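Local atomic coordinates of putative invasin (Yersinia pseudotuberculosis IP 31758, PDB entry 5N40), a protein that probably serves as a bacterial surface adhesin of the invasin family, carrying a C-type lectin-like domain on a stalk of immunoglobulin-like domains. Residues Ser12-Ala23 / Thr94-Pro105; Gln46-Leu54 / Leu77-Asp88. The protein carries 1 engineered substitution. All coordinates share one frame; numbering follows the deposited sequence.

Both interactions lie in the N-terminal immunoglobulin-like domain, their centres about 11 Å apart, with interaction 2 nested in the chain loop that interaction 1 closes. Strands 79-87 and 90-102 are sheet neighbours, joined by bonds such as Ile99 O to Ala81 N, so the two contacts follow one another across the sheet. Each has a buried apolar side and a more exposed polar side. Interaction 1 is a short parallel pairing at the domain's first strand, which elsewhere leans on water and a few methyl groups. Interaction 2 is a longer, regular antiparallel ladder, ending on a threonine hydroxyl at one end and, at the other, on a backbone bond with waters around it.

Interaction 1 (Ser12-Ala23 / Thr94-Pro105)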
loop_
_atom_site.group_PDB
_atom_site.type_symbol
_atom_site.label_atom_id
_atom_site.label_comp_id
_atom_site.label_asym_id
_atom_site.label_seq_id
_atom_site.Cartn_x
_atom_site.Cartn_y
_atom_site.Cartn_z
ATOM N N SER A 12 44.688 10.394 -27.669
ATOM C CA SER A 12 44.448 9.635 -26.454
ATOM C C SER A 12 42.996 9.178 -26.397
ATOM O O SER A 12 42.087 9.870 -26.862
ATOM C CB SER A 12 44.761 10.471 -25.217
ATOM O OG SER A 12 46.118 10.859 -25.186
ATOM N N THR A 13 42.781 8.009 -25.802
ATOM C CA THR A 13 41.439 7.466 -25.649
ATOM C C THR A 13 41.270 6.929 -24.236
ATOM O O THR A 13 42.228 6.466 -23.608
ATOM C CB THR A 13 41.152 6.354 -26.669
ATOM O OG1 THR A 13 42.000 5.229 -26.413
ATOM C CG2 THR A 13 41.388 6.855 -28.080
ATOM N N LEU A 14 40.044 7.038 -23.731
ATOM C CA LEU A 14 39.647 6.461 -22.452
ATOM C C LEU A 14 38.480 5.525 -22.725
ATOM O O LEU A 14 37.465 5.944 -23.290
ATOM C CB LEU A 14 39.250 7.549 -21.453
ATOM C CG LEU A 14 39.011 7.095 -20.011
ATOM C CD1 LEU A 14 40.317 6.673 -19.340
ATOM C CD2 LEU A 14 38.316 8.186 -19.205
ATOM N N VAL A 15 38.627 4.261 -22.339
ATOM C CA VAL A 15 37.608 3.254 -22.593
ATOM C C VAL A 15 37.389 2.433 -21.332
ATOM O O VAL A 15 38.209 2.426 -20.410
ATOM C CB VAL A 15 37.988 2.334 -23.775
ATOM C CG1 VAL A 15 38.367 3.175 -24.999
ATOM C CG2 VAL A 15 39.125 1.395 -23.393
ATOM N N ALA A 16 36.250 1.744 -21.299
ATOM C CA ALA A 16 35.902 0.862 -20.199
ATOM C C ALA A 16 35.368 -0.441 -20.765
ATOM O O ALA A 16 34.732 -0.457 -21.819
ATOM C CB ALA A 16 34.860 1.493 -19.270
ATOM N N ALA A 17 35.659 -1.531 -20.065
ATOM C CA ALA A 17 35.244 -2.859 -20.490
ATOM C C ALA A 17 34.917 -3.723 -19.279
ATOM O O ALA A 17 35.813 -4.037 -18.485
ATOM C CB ALA A 17 36.341 -3.523 -21.329
ATOM N N PRO A 18 33.653 -4.145 -19.100
ATOM C CA PRO A 18 32.488 -3.855 -19.947
ATOM C C PRO A 18 31.905 -2.455 -19.715
ATOM O O PRO A 18 32.291 -1.765 -18.765
ATOM C CB PRO A 18 31.489 -4.944 -19.543
ATOM C CG PRO A 18 31.830 -5.253 -18.133
ATOM C CD PRO A 18 33.317 -5.082 -18.013
ATOM N N VAL A 19 30.972 -2.037 -20.571
ATOM C CA VAL A 19 30.324 -0.742 -20.416
ATOM C C VAL A 19 28.963 -0.869 -19.743
ATOM O O VAL A 19 28.223 0.116 -19.664
ATOM C CB VAL A 19 30.199 -0.002 -21.757
ATOM C CG1 VAL A 19 31.582 0.279 -22.333
ATOM C CG2 VAL A 19 29.340 -0.776 -22.736
ATOM N N ASN A 20 28.607 -2.069 -19.281
ATOM C CA ASN A 20 27.419 -2.294 -18.472
ATOM C C ASN A 20 27.823 -3.123 -17.264
ATOM O O ASN A 20 28.492 -4.152 -17.413
ATOM C CB ASN A 20 26.319 -3.024 -19.255
ATOM C CG ASN A 20 25.769 -2.202 -20.402
ATOM O OD1 ASN A 20 24.910 -1.341 -20.211
ATOM N ND2 ASN A 20 26.250 -2.473 -21.599
ATOM N N ILE A 21 27.423 -2.667 -16.073
ATOM C CA ILE A 21 27.623 -3.399 -14.830
ATOM C C ILE A 21 26.378 -3.194 -13.979
ATOM O O ILE A 21 25.647 -2.212 -14.133
ATOM C CB ILE A 21 28.879 -2.950 -14.044
ATOM C CG1 ILE A 21 28.759 -1.489 -13.611
ATOM C CG2 ILE A 21 30.141 -3.196 -14.881
ATOM C CD1 ILE A 21 30.009 -0.938 -12.927
ATOM N N GLU A 22 26.152 -4.129 -13.064
ATOM C CA GLU A 22 24.996 -4.064 -12.183
ATOM C C GLU A 22 25.340 -3.337 -10.888
ATOM O O GLU A 22 26.469 -3.408 -10.394
ATOM C CB GLU A 22 24.477 -5.475 -11.888
ATOM C CG GLU A 22 23.892 -6.139 -13.123
ATOM C CD GLU A 22 23.556 -7.603 -12.931
ATOM O OE1 GLU A 22 23.955 -8.191 -11.904
ATOM O OE2 GLU A 22 22.897 -8.166 -13.827
ATOM N N ALA A 23 24.350 -2.614 -10.354
ATOM C CA ALA A 23 24.518 -1.825 -9.129
ATOM C C ALA A 23 24.417 -2.722 -7.891
ATOM O O ALA A 23 23.523 -2.583 -7.054
ATOM C CB ALA A 23 23.480 -0.709 -9.075
ATOM N N THR A 94 40.112 14.336 -22.833
ATOM C CA THR A 94 39.696 13.323 -23.784
ATOM C C THR A 94 38.206 13.035 -23.598
ATOM O O THR A 94 37.609 13.345 -22.561
ATOM C CB THR A 94 40.539 12.054 -23.616
ATOM O OG1 THR A 94 40.141 11.076 -24.584
ATOM C CG2 THR A 94 40.391 11.477 -22.211
ATOM N N THR A 95 37.600 12.465 -24.628
ATOM C CA THR A 95 36.183 12.133 -24.560
ATOM C C THR A 95 35.916 11.234 -23.352
ATOM O O THR A 95 36.632 10.243 -23.153
ATOM C CB THR A 95 35.735 11.432 -25.840
ATOM O OG1 THR A 95 36.085 12.233 -26.977
ATOM C CG2 THR A 95 34.230 11.206 -25.817
ATOM N N PRO A 96 34.908 11.531 -22.532
ATOM C CA PRO A 96 34.678 10.696 -21.347
ATOM C C PRO A 96 34.073 9.358 -21.742
ATOM O O PRO A 96 33.128 9.294 -22.529
ATOM C CB PRO A 96 33.707 11.526 -20.493
ATOM C CG PRO A 96 33.287 12.705 -21.344
ATOM C CD PRO A 96 33.796 12.471 -22.741
ATOM N N ALA A 97 34.633 8.289 -21.199
ATOM C CA ALA A 97 33.982 6.997 -21.290
ATOM C C ALA A 97 32.824 6.954 -20.304
ATOM O O ALA A 97 32.799 7.687 -19.313
ATOM C CB ALA A 97 34.968 5.868 -20.996
ATOM N N THR A 98 31.847 6.109 -20.598
ATOM C CA THR A 98 30.724 5.914 -19.695
ATOM C C THR A 98 30.499 4.431 -19.469
ATOM O O THR A 98 30.870 3.587 -20.294
ATOM C CB THR A 98 29.432 6.540 -20.224
ATOM O OG1 THR A 98 29.053 5.886 -21.444
ATOM C CG2 THR A 98 29.618 8.032 -20.463
ATOM N N ILE A 99 29.896 4.131 -18.322
ATOM C CA ILE A 99 29.474 2.784 -17.970
ATOM C C ILE A 99 28.040 2.874 -17.477
ATOM O O ILE A 99 27.740 3.670 -16.585
ATOM C CB ILE A 99 30.379 2.164 -16.888
ATOM C CG1 ILE A 99 31.837 2.139 -17.361
ATOM C CG2 ILE A 99 29.909 0.754 -16.534
ATOM C CD1 ILE A 99 32.816 1.833 -16.276
ATOM N N ASN A 100 27.151 2.087 -18.074
ATOM C CA ASN A 100 25.790 1.982 -17.571
ATOM C C ASN A 100 25.801 1.117 -16.322
ATOM O O ASN A 100 26.218 -0.046 -16.372
ATOM C CB ASN A 100 24.862 1.383 -18.624
ATOM C CG ASN A 100 24.701 2.276 -19.829
ATOM O OD1 ASN A 100 24.608 3.499 -19.708
ATOM N ND2 ASN A 100 24.672 1.668 -21.005
ATOM N N VAL A 101 25.370 1.690 -15.206
ATOM C CA VAL A 101 25.228 0.964 -13.955
ATOM C C VAL A 101 23.743 0.645 -13.838
ATOM O O VAL A 101 22.936 1.501 -13.453
ATOM C CB VAL A 101 25.750 1.767 -12.764
ATOM C CG1 VAL A 101 25.804 0.894 -11.523
ATOM C CG2 VAL A 101 27.134 2.346 -13.080
ATOM N N ILE A 102 23.387 -0.582 -14.194
ATOM C CA ILE A 102 21.990 -0.964 -14.359
ATOM C C ILE A 102 21.479 -1.566 -13.057
ATOM O O ILE A 102 22.270 -1.871 -12.155
ATOM C CB ILE A 102 21.807 -1.931 -15.542
ATOM C CG1 ILE A 102 22.429 -3.304 -15.256
ATOM C CG2 ILE A 102 22.396 -1.317 -16.815
ATOM C CD1 ILE A 102 22.163 -4.332 -16.345
ATOM N N PRO A 103 20.165 -1.740 -12.923
ATOM C CA PRO A 103 19.609 -2.286 -11.680
ATOM C C PRO A 103 20.121 -3.682 -11.366
ATOM O O PRO A 103 20.374 -4.500 -12.254
ATOM C CB PRO A 103 18.102 -2.310 -11.953
ATOM C CG PRO A 103 17.881 -1.236 -12.937
ATOM C CD PRO A 103 19.113 -1.249 -13.822
ATOM N N ALA A 104 20.229 -3.958 -10.072
ATOM C CA ALA A 104 20.653 -5.268 -9.617
ATOM C C ALA A 104 19.453 -6.207 -9.588
ATOM O O ALA A 104 18.420 -5.865 -8.989
ATOM C CB ALA A 104 21.273 -5.175 -8.225
ATOM N N PRO A 105 19.532 -7.370 -10.226
ATOM C CA PRO A 105 18.463 -8.356 -10.054
ATOM C C PRO A 105 18.305 -8.699 -8.581
ATOM O O PRO A 105 19.286 -8.984 -7.885
ATOM C CB PRO A 105 18.944 -9.554 -10.873
ATOM C CG PRO A 105 19.821 -8.942 -11.938
ATOM C CD PRO A 105 20.507 -7.786 -11.261
HETATM O O HOH W 1 39.412 10.711 -26.880
HETATM O O HOH W 2 38.078 9.045 -24.894
#
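Two donors meet at Val19 O: Asn100 N gives a hydrogen bond of 2.7 Å, and the CA-H of Ile99 adds a weaker contact. From here the backbones of 20-22 and 98-102 run parallel. Ile21 bonds through both its N and its O, to Asn100 O and Ile102 N, and Ala23 N ends the ladder on Ile102 O. On the outer side Asn20 and Asn100 lie side by side, their amide planes turned 40° apart. Asn100 ND2 donates to Asn20 OD1 at 3.1 Å, with the acceptor in the plane of the Asn100 amide but the donor well out of that of Asn20. Further along, the Glu22 side chain crosses that of Pro105 at about a right angle, with Glu22 CD 3.5 Å from Pro105 CD.

This is the strand switch of an immunoglobulin-like sandwich. Residues 13-17 pair with strand 28-34, the chain turns at Pro18, which follows a cis peptide bond, and 20-22 then join strand 98-102. On the buried side Ile21 holds CG1 between its backbone N and carbonyl carbon (chi1 63°), bringing it 3.9 Å from Ile99 CG2; Leu72 touches both isoleucines. The other branch of Ile99 reaches before the turn, where its CG1 meets Ala16 CB at 3.6 Å. Val101 CG1 packs against Ala23 CB at 3.7 Å. Before the switch the two backbones stand farther apart. Ala97 CB fits against Leu14 O at 3.4 Å, and waters span the separation: one accepts from Leu14 N and donates to Thr95 O at 2.6 Å, while another donates to Ser12 O and lies so close to Thr94 OG1 that this second link is doubtful.

Interaction 2 (Gln46-Leu54 / Leu77-Asp88); sequences QTVAFTSTL and LTGTASLSVNVD
Strands 48-52 and 79-87 form the antiparallel pair at one border of the immunoglobulin-like sandwich, the counterparts of strands C and F. Hydrogen-bonded pairs Ala49-Asn86 and Thr51-Ser84 each exchange two backbone bonds. Asp88 N to Thr47 O extends the ladder. At the other end Thr53 N still donates to Ser82 O at 3.2 Å, but the return bond goes to a side chain: Thr53 OG1, set between its own N and carbonyl carbon (chi1 57°), accepts from Ser82 N at 2.9 Å in a fairly straight bond (163° at the hydrogen). A water links the same hydroxyl to Thr80 O.

On the inward side Phe50 and Val85 point the same way, and Val85 CG2 sits in the ring plane at the edge, 3.8 Å from Phe50 CE1. The same methyl carbon meets Val48 CG1 at 3.9 Å, lying between Val48 and Phe50, successive residues on this face of the strand. Val31 and Leu33 of strand 28-34 and Leu57 and Val60 of strand 56-63 complete the packing around Phe50. Ser52 also faces inward: with its OG anti to the backbone N (chi1 -179°), it donates to Leu54 O at 2.7 Å on a lone pair in the carbonyl plane, and Ser52 CB touches Leu83 CD2 at 3.5 Å. Beyond the ladder Leu54 CD1 lies on the backbone at Gly79 C, 3.6 Å away, where no side chain intervenes. On the outward side Asn86 OD1 lies against Ala49 CB; at the strand end a water joins Thr47 OG1 to Asp88 OD1. The pairing of C with F, strands not consecutive in the chain, is characteristic of the Greek-key topology of the immunoglobulin-like sandwich.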
loop_
_atom_site.group_PDB
_atom_site.type_symbol
_atom_site.label_atom_id
_atom_site.label_comp_id
_atom_site.label_asym_id
_atom_site.label_seq_id
_atom_site.Cartn_x
_atom_site.Cartn_y
_atom_site.Cartn_z
ATOM N N GLN A 46 53.862 8.323 -16.712
ATOM C CA GLN A 46 53.072 9.447 -16.232
ATOM C C GLN A 46 52.294 9.106 -14.963
ATOM O O GLN A 46 52.086 7.940 -14.616
ATOM C CB GLN A 46 52.109 9.913 -17.320
ATOM C CG GLN A 46 52.812 10.334 -18.594
ATOM C CD GLN A 46 53.837 11.422 -18.346
ATOM O OE1 GLN A 46 53.487 12.558 -18.024
ATOM N NE2 GLN A 46 55.114 11.074 -18.477
ATOM N N THR A 47 51.857 10.164 -14.274
ATOM C CA THR A 47 51.061 10.061 -13.052
ATOM C C THR A 47 49.609 10.310 -13.439
ATOM O O THR A 47 49.184 11.457 -13.605
ATOM C CB THR A 47 51.556 11.053 -12.008
ATOM O OG1 THR A 47 52.919 10.738 -11.693
ATOM C CG2 THR A 47 50.694 10.989 -10.733
ATOM N N VAL A 48 48.857 9.223 -13.586
ATOM C CA VAL A 48 47.502 9.241 -14.123
ATOM C C VAL A 48 46.518 8.911 -13.009
ATOM O O VAL A 48 46.767 8.022 -12.184
ATOM C CB VAL A 48 47.386 8.236 -15.289
ATOM C CG1 VAL A 48 45.949 8.126 -15.803
ATOM C CG2 VAL A 48 48.323 8.640 -16.413
ATOM N N ALA A 49 45.404 9.642 -12.977
ATOM C CA ALA A 49 44.322 9.386 -12.039
ATOM C C ALA A 49 43.002 9.396 -12.790
ATOM O O ALA A 49 42.827 10.160 -13.745
ATOM C CB ALA A 49 44.291 10.425 -10.912
ATOM N N PHE A 50 42.081 8.536 -12.363
ATOM C CA PHE A 50 40.733 8.475 -12.909
ATOM C C PHE A 50 39.725 8.908 -11.852
ATOM O O PHE A 50 39.952 8.753 -10.651
ATOM C CB PHE A 50 40.371 7.059 -13.375
ATOM C CG PHE A 50 41.278 6.497 -14.450
ATOM C CD1 PHE A 50 41.865 7.310 -15.404
ATOM C CD2 PHE A 50 41.530 5.133 -14.503
ATOM C CE1 PHE A 50 42.693 6.769 -16.383
ATOM C CE2 PHE A 50 42.356 4.594 -15.466
ATOM C CZ PHE A 50 42.938 5.408 -16.407
ATOM N N THR A 51 38.602 9.452 -12.311
ATOM C CA THR A 51 37.455 9.684 -11.446
ATOM C C THR A 51 36.223 9.068 -12.093
ATOM O O THR A 51 36.161 8.892 -13.311
ATOM C CB THR A 51 37.220 11.177 -11.178
ATOM O OG1 THR A 51 36.751 11.819 -12.370
ATOM C CG2 THR A 51 38.507 11.840 -10.712
ATOM N N SER A 52 35.237 8.743 -11.260
ATOM C CA SER A 52 33.970 8.198 -11.725
ATOM C C SER A 52 32.843 8.752 -10.865
ATOM O O SER A 52 32.991 8.864 -9.647
ATOM C CB SER A 52 33.941 6.675 -11.656
ATOM O OG SER A 52 32.701 6.178 -12.143
ATOM N N THR A 53 31.706 9.060 -11.500
ATOM C CA THR A 53 30.564 9.598 -10.761
ATOM C C THR A 53 29.845 8.529 -9.945
ATOM O O THR A 53 29.117 8.865 -9.000
ATOM C CB THR A 53 29.576 10.269 -11.717
ATOM O OG1 THR A 53 29.140 9.339 -12.719
ATOM C CG2 THR A 53 30.220 11.480 -12.385
ATOM N N LEU A 54 30.046 7.259 -10.278
ATOM C CA LEU A 54 29.448 6.142 -9.569
ATOM C C LEU A 54 30.510 5.083 -9.314
ATOM O O LEU A 54 31.436 4.907 -10.110
ATOM C CB LEU A 54 28.285 5.528 -10.370
ATOM C CG LEU A 54 27.078 6.414 -10.671
ATOM C CD1 LEU A 54 26.141 5.688 -11.646
ATOM C CD2 LEU A 54 26.360 6.802 -9.383
ATOM N N LEU A 77 24.104 2.357 -6.498
ATOM C CA LEU A 77 23.238 3.333 -7.147
ATOM C C LEU A 77 23.273 3.133 -8.656
ATOM O O LEU A 77 24.350 3.078 -9.254
ATOM C CB LEU A 77 23.669 4.763 -6.812
ATOM C CG LEU A 77 23.695 5.107 -5.323
ATOM C CD1 LEU A 77 24.253 6.510 -5.099
ATOM C CD2 LEU A 77 22.310 4.963 -4.737
ATOM N N THR A 78 22.092 3.041 -9.264
ATOM C CA THR A 78 21.977 2.956 -10.711
ATOM C C THR A 78 22.179 4.327 -11.344
ATOM O O THR A 78 21.939 5.369 -10.723
ATOM C CB THR A 78 20.605 2.413 -11.091
ATOM O OG1 THR A 78 19.599 3.234 -10.487
ATOM C CG2 THR A 78 20.445 0.992 -10.593
ATOM N N GLY A 79 22.616 4.317 -12.590
ATOM C CA GLY A 79 22.793 5.535 -13.352
ATOM C C GLY A 79 23.830 5.326 -14.434
ATOM O O GLY A 79 24.079 4.204 -14.857
ATOM N N THR A 80 24.428 6.431 -14.866
ATOM C CA THR A 80 25.528 6.405 -15.821
ATOM C C THR A 80 26.786 6.914 -15.130
ATOM O O THR A 80 26.820 8.055 -14.658
ATOM C CB THR A 80 25.210 7.251 -17.051
ATOM O OG1 THR A 80 23.978 6.799 -17.634
ATOM C CG2 THR A 80 26.342 7.140 -18.079
ATOM N N ALA A 81 27.811 6.064 -15.062
ATOM C CA ALA A 81 29.102 6.474 -14.521
ATOM C C ALA A 81 29.873 7.222 -15.597
ATOM O O ALA A 81 30.211 6.644 -16.635
ATOM C CB ALA A 81 29.907 5.267 -14.044
ATOM N N SER A 82 30.131 8.506 -15.367
ATOM C CA SER A 82 30.982 9.287 -16.252
ATOM C C SER A 82 32.402 9.266 -15.708
ATOM O O SER A 82 32.623 9.558 -14.530
ATOM C CB SER A 82 30.478 10.723 -16.362
ATOM O OG SER A 82 29.200 10.759 -16.972
ATOM N N LEU A 83 33.351 8.929 -16.573
ATOM C CA LEU A 83 34.746 8.741 -16.202
ATOM C C LEU A 83 35.568 9.910 -16.721
ATOM O O LEU A 83 35.418 10.305 -17.881
ATOM C CB LEU A 83 35.283 7.434 -16.783
ATOM C CG LEU A 83 34.508 6.168 -16.414
ATOM C CD1 LEU A 83 34.913 5.009 -17.318
ATOM C CD2 LEU A 83 34.760 5.821 -14.975
ATOM N N SER A 84 36.443 10.446 -15.874
ATOM C CA SER A 84 37.370 11.495 -16.277
ATOM C C SER A 84 38.791 11.089 -15.912
ATOM O O SER A 84 39.019 10.168 -15.122
ATOM C CB SER A 84 37.036 12.841 -15.626
ATOM O OG SER A 84 37.327 12.820 -14.244
ATOM N N VAL A 85 39.755 11.786 -16.509
ATOM C CA VAL A 85 41.164 11.458 -16.343
ATOM C C VAL A 85 41.954 12.748 -16.163
ATOM O O VAL A 85 41.670 13.759 -16.812
ATOM C CB VAL A 85 41.688 10.648 -17.552
ATOM C CG1 VAL A 85 41.355 11.349 -18.852
ATOM C CG2 VAL A 85 43.183 10.401 -17.436
ATOM N N ASN A 86 42.940 12.713 -15.270
ATOM C CA ASN A 86 43.875 13.819 -15.141
ATOM C C ASN A 86 45.290 13.264 -15.028
ATOM O O ASN A 86 45.502 12.112 -14.633
ATOM C CB ASN A 86 43.533 14.745 -13.945
ATOM C CG ASN A 86 43.500 14.026 -12.617
ATOM O OD1 ASN A 86 44.541 13.710 -12.042
ATOM N ND2 ASN A 86 42.295 13.799 -12.094
ATOM N N VAL A 87 46.252 14.096 -15.410
ATOM C CA VAL A 87 47.667 13.748 -15.436
ATOM C C VAL A 87 48.396 14.830 -14.659
ATOM O O VAL A 87 48.256 16.016 -14.974
ATOM C CB VAL A 87 48.209 13.662 -16.873
ATOM C CG1 VAL A 87 49.686 13.290 -16.873
ATOM C CG2 VAL A 87 47.392 12.674 -17.701
ATOM N N ASP A 88 49.153 14.432 -13.639
ATOM C CA ASP A 88 49.801 15.396 -12.750
ATOM C C ASP A 88 48.777 16.372 -12.171
ATOM O O ASP A 88 49.067 17.546 -11.965
ATOM C CB ASP A 88 50.909 16.175 -13.469
ATOM C CG ASP A 88 52.058 15.298 -13.920
ATOM O OD1 ASP A 88 52.424 14.356 -13.186
ATOM O OD2 ASP A 88 52.598 15.576 -15.009
HETATM O O HOH W 3 52.671 12.586 -15.359
HETATM O O HOH W 4 54.119 12.996 -11.564
HETATM O O HOH W 5 47.035 12.816 -12.012
HETATM O O HOH W 6 33.915 11.623 -13.520
HETATM O O HOH W 7 26.466 9.984 -12.431
#